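PDB 2W87: esterase D from Cellvibrio japonicus, which carries a family 35 carbohydrate-binding module, the piece described here, which binds glucuronic acid and calcium, and is thought to degrade plant cell walls as a feruloyl esterase. Local coordinates for residues V101-Q105 / G106-V110. Numbering follows the deposited sequence.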
loop_
_atom_site.group_PDB
_atom_site.type_symbol
_atom_site.label_atom_id
_atom_site.label_comp_id
_atom_site.label_asym_id
_atom_site.label_seq_id
_atom_site.Cartn_x
_atom_site.Cartn_y
_atom_site.Cartn_z
ATOM N N VAL A 101 11.195 -4.518 3.926
ATOM C CA VAL A 101 10.760 -4.212 5.274
ATOM C C VAL A 101 10.938 -5.457 6.106
ATOM O O VAL A 101 10.932 -6.557 5.574
ATOM C CB VAL A 101 9.274 -3.822 5.366
ATOM C CG1 VAL A 101 8.962 -2.647 4.458
ATOM C CG2 VAL A 101 8.364 -5.014 5.045
ATOM N N ASP A 102 11.080 -5.263 7.412
ATOM C CA ASP A 102 11.208 -6.385 8.325
ATOM C C ASP A 102 9.867 -6.587 8.986
ATOM O O ASP A 102 9.416 -5.745 9.770
ATOM C CB ASP A 102 12.300 -6.116 9.350
ATOM C CG ASP A 102 13.671 -6.535 8.841
ATOM O OD1 ASP A 102 13.908 -7.762 8.725
ATOM O OD2 ASP A 102 14.503 -5.653 8.542
ATOM N N LEU A 103 9.227 -7.693 8.651
ATOM C CA LEU A 103 7.982 -8.077 9.291
ATOM C C LEU A 103 8.278 -8.836 10.576
ATOM O O LEU A 103 9.293 -9.538 10.684
ATOM C CB LEU A 103 7.115 -8.932 8.368
ATOM C CG LEU A 103 6.600 -8.341 7.047
ATOM C CD1 LEU A 103 5.536 -9.256 6.437
ATOM C CD2 LEU A 103 6.039 -6.962 7.203
ATOM N N VAL A 104 7.400 -8.673 11.558
ATOM C CA VAL A 104 7.488 -9.430 12.804
ATOM C C VAL A 104 6.731 -10.750 12.655
ATOM O O VAL A 104 5.795 -10.870 11.852
ATOM C CB VAL A 104 6.926 -8.648 14.016
ATOM C CG1 VAL A 104 7.654 -7.312 14.181
ATOM C CG2 VAL A 104 5.437 -8.424 13.883
ATOM N N GLN A 105 7.120 -11.748 13.441
ATOM C CA GLN A 105 6.373 -12.992 13.479
ATOM C C GLN A 105 4.948 -12.650 13.931
ATOM O O GLN A 105 4.761 -11.859 14.869
ATOM C CB GLN A 105 7.017 -13.948 14.484
ATOM C CG GLN A 105 6.462 -15.318 14.442
ATOM C CD GLN A 105 7.027 -16.193 15.552
ATOM O OE1 GLN A 105 7.225 -15.742 16.689
ATOM N NE2 GLN A 105 7.258 -17.446 15.237
ATOM N N GLY A 106 3.948 -13.207 13.259
ATOM C CA GLY A 106 2.559 -12.898 13.602
ATOM C C GLY A 106 1.967 -11.778 12.774
ATOM O O GLY A 106 2.269 -11.657 11.606
ATOM N N ASN A 107 1.134 -10.952 13.391
ATOM C CA ASN A 107 0.347 -9.973 12.643
ATOM C C ASN A 107 1.134 -8.717 12.396
ATOM O O ASN A 107 1.791 -8.211 13.307
ATOM C CB ASN A 107 -0.915 -9.598 13.406
ATOM C CG ASN A 107 -2.031 -9.168 12.495
ATOM O OD1 ASN A 107 -2.353 -9.875 11.535
ATOM N ND2 ASN A 107 -2.642 -8.002 12.785
ATOM N N ASN A 108 1.049 -8.228 11.161
ATOM C CA ASN A 108 1.690 -6.989 10.745
ATOM C C ASN A 108 0.647 -6.146 10.035
ATOM O O ASN A 108 0.251 -6.483 8.904
ATOM C CB ASN A 108 2.802 -7.302 9.748
ATOM C CG ASN A 108 3.945 -8.063 10.365
ATOM O OD1 ASN A 108 4.965 -7.466 10.735
ATOM N ND2 ASN A 108 3.810 -9.401 10.434
ATOM N N ILE A 109 0.166 -5.091 10.707
ATOM C CA ILE A 109 -0.738 -4.135 10.104
ATOM C C ILE A 109 0.138 -3.076 9.440
ATOM O O ILE A 109 0.914 -2.386 10.090
ATOM C CB ILE A 109 -1.738 -3.538 11.136
ATOM C CG1 ILE A 109 -2.611 -4.662 11.717
ATOM C CG2 ILE A 109 -2.611 -2.500 10.498
ATOM C CD1 ILE A 109 -3.482 -4.231 12.886
ATOM N N VAL A 110 0.050 -3.023 8.126
ATOM C CA VAL A 110 0.860 -2.143 7.312
ATOM C C VAL A 110 0.014 -0.936 6.872
ATOM O O VAL A 110 -0.977 -1.098 6.170
ATOM C CB VAL A 110 1.380 -2.905 6.097
ATOM C CG1 VAL A 110 2.146 -1.955 5.166
ATOM C CG2 VAL A 110 2.240 -4.091 6.541
#
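The carboxamide of Asn108 grips the backbone of Val104 at two points. Asn108 OD1 accepts from Val104 N at 2.8 Å, with the donor in the carbonyl plane on a lone pair and an N-H...O angle of 152°. Asn108 ND2 donates to Val104 O, also at 2.8 Å; this bond is straighter, at 167°, and the oxygen lies close to the amide plane of Asn108. Exchanging the amide's ends would set N-H against N-H and C=O against C=O, so the two bonds settle which end is which and restrain rotation about CB-CG. CB of Asn108 points toward 101-105, and chi1 of -67°, with CG opposite the residue's own carbonyl carbon, carries the amide to the Val104 backbone. The pair closes the turn between strands 95-103 and 106-114, which belong to different sheets of this beta-sandwich: Leu103 bonds through its backbone to Gly51, Asn108 to Ile45. Gly106, with a positive phi, takes the chain round the bend. Apolar groups flank the amide oxygen: Val104 CG2 lies 3.3 Å from Asn108 OD1, and Leu103 CD2 is 3.7 Å from the same oxygen. Farther out, buried Leu103 also packs on Ile45 and Ile73.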